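Local coordinates for protein putative zinc protease (Bordetella parapertussis, PDB 3IVL) that is the inactive peptidase domain of a putative zinc protease of the M16 family, whose full-length form is thought to act as a metalloendopeptidase, at residues 26-31 with 180-185. Sequence-based numbering, arbitrary orientation.
Sequences AMYHLP and RSNRTE
M27 and T184 form an antiparallel hydrogen-bonded pair between strands 23-29 and 183-188, whose short segments here run at 148° to each other. M27 N donates to T184 O at 3.0 Å, and T184 N returns a bond to M27 O at 2.9 Å. A26 and E185 make the next, non-hydrogen-bonded pair. On the N-terminal side of R183, N182 meets H29 through its side chain. Its CG stands anti to the backbone N (chi1 -159°), which brings the amide alongside the backbone of H29. N182 ND2 donates to H29 O at 2.9 Å, nearly straight, within the amide plane and onto a carbonyl lone pair. H29 N bonds N182 OD1 weakly, at 3.4 Å. The same ND2 also bonds Y177 O at the end of helix 167-177, so two carbonyls fix the amide's rotation.

Y28 and R183 run side by side on the sheet face covered by helix 94-105. Y28 CE1 touches R183 CB at 3.8 Å, and the ring and guanidinium planes are 77° apart. Y28 OH hydrogen-bonds E106 OE2, and R183 NE forms a salt bridge with the same oxygen. R183 NH1 also forms a salt bridge with E185 OE2 at 3.1 Å.

The contact joins strand 183-188, outermost in this chain's sheet, to strand 23-29, which pairs with 81-87 on its other side. The amide of N182 adds a side-chain-to-backbone link next to the backbone pair, while Y28 and R183 link both strands to E106, just after helix 94-105.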
loop_
_atom_site.group_PDB
_atom_site.type_symbol
_atom_site.label_atom_id
_atom_site.label_comp_id
_atom_site.label_asym_id
_atom_site.label_seq_id
_atom_site.Cartn_x
_atom_site.Cartn_y
_atom_site.Cartn_z
ATOM N N ALA A 26 7.806 13.614 -8.543
ATOM C CA ALA A 26 7.102 12.355 -8.556
ATOM C C ALA A 26 5.751 12.379 -9.298
ATOM O O ALA A 26 4.894 13.156 -8.996
ATOM C CB ALA A 26 6.894 11.922 -7.182
HETATM N N MSE A 27 5.595 11.491 -10.258
HETATM C CA MSE A 27 4.403 11.339 -11.047
HETATM C C MSE A 27 3.725 9.985 -10.858
HETATM O O MSE A 27 4.344 8.959 -10.901
HETATM C CB MSE A 27 4.735 11.487 -12.510
HETATM C CG MSE A 27 5.133 12.833 -12.915
HETATM SE SE MSE A 27 6.959 13.010 -13.184
HETATM C CE MSE A 27 6.878 14.107 -14.647
ATOM N N TYR A 28 2.429 10.018 -10.690
ATOM C CA TYR A 28 1.655 8.835 -10.540
ATOM C C TYR A 28 0.564 8.783 -11.576
ATOM O O TYR A 28 -0.072 9.745 -11.814
ATOM C CB TYR A 28 1.045 8.858 -9.191
ATOM C CG TYR A 28 2.034 8.952 -8.098
ATOM C CD1 TYR A 28 2.411 7.839 -7.394
ATOM C CD2 TYR A 28 2.593 10.146 -7.755
ATOM C CE1 TYR A 28 3.318 7.919 -6.372
ATOM C CE2 TYR A 28 3.484 10.237 -6.740
ATOM C CZ TYR A 28 3.848 9.116 -6.047
ATOM O OH TYR A 28 4.738 9.203 -5.059
ATOM N N HIS A 29 0.357 7.642 -12.191
ATOM C CA HIS A 29 -0.737 7.456 -13.107
ATOM C C HIS A 29 -2.084 7.466 -12.461
ATOM O O HIS A 29 -2.248 7.050 -11.364
ATOM C CB HIS A 29 -0.562 6.229 -13.942
ATOM C CG HIS A 29 0.485 6.386 -14.973
ATOM N ND1 HIS A 29 1.810 6.504 -14.656
ATOM C CD2 HIS A 29 0.406 6.504 -16.307
ATOM C CE1 HIS A 29 2.505 6.677 -15.752
ATOM N NE2 HIS A 29 1.676 6.676 -16.768
ATOM N N LEU A 30 -3.031 7.977 -13.213
ATOM C CA LEU A 30 -4.372 8.236 -12.747
ATOM C C LEU A 30 -5.369 7.377 -13.480
ATOM O O LEU A 30 -5.127 6.957 -14.570
ATOM C CB LEU A 30 -4.731 9.688 -12.976
ATOM C CG LEU A 30 -3.949 10.764 -12.247
ATOM C CD1 LEU A 30 -4.273 12.085 -12.794
ATOM C CD2 LEU A 30 -4.225 10.741 -10.812
ATOM N N PRO A 31 -6.508 7.180 -12.856
ATOM C CA PRO A 31 -7.631 6.512 -13.468
ATOM C C PRO A 31 -8.209 7.437 -14.480
ATOM O O PRO A 31 -7.832 8.573 -14.545
ATOM C CB PRO A 31 -8.608 6.344 -12.321
ATOM C CG PRO A 31 -8.209 7.186 -11.335
ATOM C CD PRO A 31 -6.832 7.623 -11.510
ATOM N N ARG A 180 4.249 3.301 -4.690
ATOM C CA ARG A 180 5.542 3.162 -5.326
ATOM C C ARG A 180 5.428 2.323 -6.553
ATOM O O ARG A 180 6.144 2.492 -7.509
ATOM C CB ARG A 180 6.566 2.601 -4.348
ATOM C CG ARG A 180 7.975 2.519 -4.834
ATOM C CD ARG A 180 8.766 1.796 -3.810
ATOM N NE ARG A 180 10.161 2.156 -3.743
ATOM C CZ ARG A 180 11.086 1.674 -4.537
ATOM N NH1 ARG A 180 10.789 0.845 -5.497
ATOM N NH2 ARG A 180 12.304 2.071 -4.392
ATOM N N SER A 181 4.456 1.442 -6.539
ATOM C CA SER A 181 4.166 0.624 -7.681
ATOM C C SER A 181 3.809 1.509 -8.847
ATOM O O SER A 181 4.066 1.158 -9.960
ATOM C CB SER A 181 3.023 -0.349 -7.398
ATOM O OG SER A 181 2.647 -0.389 -6.043
ATOM N N ASN A 182 3.174 2.630 -8.558
ATOM C CA ASN A 182 2.698 3.610 -9.536
ATOM C C ASN A 182 3.631 4.830 -9.714
ATOM O O ASN A 182 3.350 5.725 -10.462
ATOM C CB ASN A 182 1.309 4.063 -9.071
ATOM C CG ASN A 182 0.440 4.668 -10.164
ATOM O OD1 ASN A 182 0.550 4.371 -11.322
ATOM N ND2 ASN A 182 -0.432 5.521 -9.754
ATOM N N ARG A 183 4.734 4.870 -8.998
ATOM C CA ARG A 183 5.617 6.020 -9.022
ATOM C C ARG A 183 6.599 6.136 -10.174
ATOM O O ARG A 183 7.266 5.209 -10.520
ATOM C CB ARG A 183 6.336 6.118 -7.714
ATOM C CG ARG A 183 7.072 7.372 -7.523
ATOM C CD ARG A 183 8.302 7.195 -6.672
ATOM N NE ARG A 183 7.989 6.725 -5.347
ATOM C CZ ARG A 183 8.866 6.184 -4.532
ATOM N NH1 ARG A 183 10.112 6.058 -4.902
ATOM N NH2 ARG A 183 8.493 5.782 -3.358
ATOM N N THR A 184 6.672 7.311 -10.767
ATOM C CA THR A 184 7.747 7.664 -11.675
ATOM C C THR A 184 8.482 8.849 -11.109
ATOM O O THR A 184 7.929 9.666 -10.468
ATOM C CB THR A 184 7.296 7.980 -13.069
ATOM O OG1 THR A 184 6.559 6.902 -13.595
ATOM C CG2 THR A 184 8.457 8.185 -13.927
ATOM N N GLU A 185 9.770 8.881 -11.301
ATOM C CA GLU A 185 10.602 9.851 -10.645
ATOM C C GLU A 185 11.290 10.720 -11.650
ATOM O O GLU A 185 11.810 10.252 -12.605
ATOM C CB GLU A 185 11.639 9.171 -9.779
ATOM C CG GLU A 185 11.191 8.737 -8.426
ATOM C CD GLU A 185 12.313 8.122 -7.626
ATOM O OE1 GLU A 185 13.404 7.959 -8.150
ATOM O OE2 GLU A 185 12.121 7.811 -6.465
#